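Local coordinates for protein N-alpha-acetyltransferase 38, NatC auxiliary subunit (Saccharomyces cerevisiae, PDB 6YGA) that serves as the small auxiliary subunit of the NatC N-terminal acetyltransferase, which acetylates nascent proteins beginning with methionine followed by a hydrophobic or amphipathic residue, at residues 14-19 and 37-42. Numbering follows the deposited sequence.
Sequences LIVSLT and LLLDHV
L37 and V16 face each other across the interior of the subunit, with L37 CD1 standing 4.4 Å from V16 CG2. The L37 side chain rises from strand 37-39 toward 14-19, and its packing continues onto V31 and I66, while its backbone is hydrogen-bonded to V58. L38 belongs to the other surface of the sheet and packs on L55 and S57 of its own chain and on Y34 of the N-alpha-acetyltransferase 30 chain. At L39 the strand again turns its side chain inward, and here lies the closest approach: L39 CD1 reaches to 4.2 Å from V16 CG2, the two side chains meeting at a slant. One methyl of V16 therefore serves both leucines. It is placed there by the valine torsion, which holds CG1 opposite the backbone N (chi1 178°) and turns CG2 away from the carbonyl carbon, beside that N. L14 leans to the same side, but its CD1 stops 4.8 Å short of L39 CD2; its side chain packs on I68 and on F28 of the N-alpha-acetyltransferase 35 chain. Both segments belong to the LSM domain, whose strongly bent antiparallel sheet curls into the small barrel of the Sm fold; strands 13-18 and 37-39 are not paired directly, but each hydrogen-bonds to the long strand 23-32, and their facing leucines and valine form part of the buried core. Beyond L39 the chain turns a corner. There the D40 carboxylate receives the backbone N-H of H41 (H41 N to D40 OD1 2.8 Å) from above its plane, in a bent bond of 135°. D40 CG sits 3.8 Å above the plane of the H41 ring, over its centre. V42 then starts the next strand and packs on V56.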
loop_
_atom_site.group_PDB
_atom_site.type_symbol
_atom_site.label_atom_id
_atom_site.label_comp_id
_atom_site.label_asym_id
_atom_site.label_seq_id
_atom_site.Cartn_x
_atom_site.Cartn_y
_atom_site.Cartn_z
ATOM N N LEU C 14 21.712 -11.514 30.945
ATOM C CA LEU C 14 21.713 -10.733 32.173
ATOM C C LEU C 14 20.336 -10.774 32.819
ATOM O O LEU C 14 19.317 -10.938 32.143
ATOM C CB LEU C 14 22.114 -9.272 31.916
ATOM C CG LEU C 14 23.531 -9.035 31.396
ATOM C CD1 LEU C 14 23.812 -7.549 31.229
ATOM C CD2 LEU C 14 24.546 -9.674 32.330
ATOM N N ILE C 15 20.319 -10.616 34.138
ATOM C CA ILE C 15 19.091 -10.567 34.920
ATOM C C ILE C 15 18.920 -9.136 35.409
ATOM O O ILE C 15 19.765 -8.622 36.152
ATOM C CB ILE C 15 19.122 -11.557 36.095
ATOM C CG1 ILE C 15 18.943 -12.999 35.604
ATOM C CG2 ILE C 15 18.043 -11.212 37.110
ATOM C CD1 ILE C 15 20.212 -13.660 35.095
ATOM N N VAL C 16 17.837 -8.489 34.987
ATOM C CA VAL C 16 17.586 -7.085 35.291
ATOM C C VAL C 16 16.208 -6.995 35.937
ATOM O O VAL C 16 15.185 -7.064 35.246
ATOM C CB VAL C 16 17.672 -6.192 34.048
ATOM C CG1 VAL C 16 17.349 -4.749 34.407
ATOM C CG2 VAL C 16 19.054 -6.291 33.424
ATOM N N SER C 17 16.177 -6.845 37.258
ATOM C CA SER C 17 14.929 -6.594 37.962
ATOM C C SER C 17 14.540 -5.132 37.790
ATOM O O SER C 17 15.372 -4.238 37.962
ATOM C CB SER C 17 15.069 -6.935 39.446
ATOM O OG SER C 17 13.870 -6.650 40.146
ATOM N N LEU C 18 13.280 -4.892 37.441
ATOM C CA LEU C 18 12.803 -3.537 37.216
ATOM C C LEU C 18 12.257 -2.958 38.521
ATOM O O LEU C 18 12.358 -3.568 39.588
ATOM C CB LEU C 18 11.759 -3.519 36.103
ATOM C CG LEU C 18 12.248 -3.950 34.721
ATOM C CD1 LEU C 18 11.193 -3.653 33.667
ATOM C CD2 LEU C 18 13.565 -3.270 34.380
ATOM N N THR C 19 11.667 -1.762 38.441
ATOM C CA THR C 19 11.138 -1.117 39.638
ATOM C C THR C 19 9.970 -1.895 40.227
ATOM O O THR C 19 9.800 -1.924 41.451
ATOM C CB THR C 19 10.710 0.317 39.319
ATOM O OG1 THR C 19 9.750 0.309 38.254
ATOM C CG2 THR C 19 11.914 1.154 38.908
ATOM N N LEU C 37 20.504 0.398 28.879
ATOM C CA LEU C 37 20.801 -0.919 28.336
ATOM C C LEU C 37 19.824 -1.268 27.224
ATOM O O LEU C 37 18.650 -0.886 27.269
ATOM C CB LEU C 37 20.739 -1.997 29.419
ATOM C CG LEU C 37 21.386 -1.694 30.769
ATOM C CD1 LEU C 37 20.936 -2.715 31.793
ATOM C CD2 LEU C 37 22.896 -1.687 30.648
ATOM N N LEU C 38 20.318 -1.992 26.225
ATOM C CA LEU C 38 19.489 -2.577 25.182
ATOM C C LEU C 38 19.654 -4.087 25.243
ATOM O O LEU C 38 20.778 -4.593 25.159
ATOM C CB LEU C 38 19.872 -2.048 23.795
ATOM C CG LEU C 38 18.996 -2.484 22.618
ATOM C CD1 LEU C 38 17.579 -1.947 22.761
ATOM C CD2 LEU C 38 19.611 -2.041 21.293
ATOM N N LEU C 39 18.543 -4.799 25.403
ATOM C CA LEU C 39 18.556 -6.241 25.597
ATOM C C LEU C 39 17.751 -6.931 24.504
ATOM O O LEU C 39 16.699 -6.436 24.086
ATOM C CB LEU C 39 17.987 -6.613 26.971
ATOM C CG LEU C 39 18.697 -6.073 28.211
ATOM C CD1 LEU C 39 17.853 -6.320 29.450
ATOM C CD2 LEU C 39 20.065 -6.710 28.365
ATOM N N ASP C 40 18.248 -8.080 24.052
ATOM C CA ASP C 40 17.597 -8.881 23.029
ATOM C C ASP C 40 17.118 -10.195 23.629
ATOM O O ASP C 40 17.653 -10.676 24.632
ATOM C CB ASP C 40 18.543 -9.164 21.856
ATOM C CG ASP C 40 17.804 -9.465 20.560
ATOM O OD1 ASP C 40 16.554 -9.469 20.568
ATOM O OD2 ASP C 40 18.474 -9.688 19.529
ATOM N N HIS C 41 16.102 -10.776 22.987
ATOM C CA HIS C 41 15.491 -12.031 23.427
ATOM C C HIS C 41 15.016 -11.928 24.877
ATOM O O HIS C 41 15.199 -12.845 25.679
ATOM C CB HIS C 41 16.452 -13.208 23.239
ATOM C CG HIS C 41 17.105 -13.243 21.890
ATOM N ND1 HIS C 41 16.393 -13.409 20.721
ATOM C CD2 HIS C 41 18.404 -13.131 21.523
ATOM C CE1 HIS C 41 17.224 -13.397 19.694
ATOM N NE2 HIS C 41 18.451 -13.231 20.154
ATOM N N VAL C 42 14.396 -10.796 25.210
ATOM C CA VAL C 42 14.023 -10.513 26.591
ATOM C C VAL C 42 12.870 -11.410 27.014
ATOM O O VAL C 42 11.884 -11.575 26.283
ATOM C CB VAL C 42 13.658 -9.030 26.756
ATOM C CG1 VAL C 42 12.951 -8.792 28.082
ATOM C CG2 VAL C 42 14.900 -8.175 26.668
#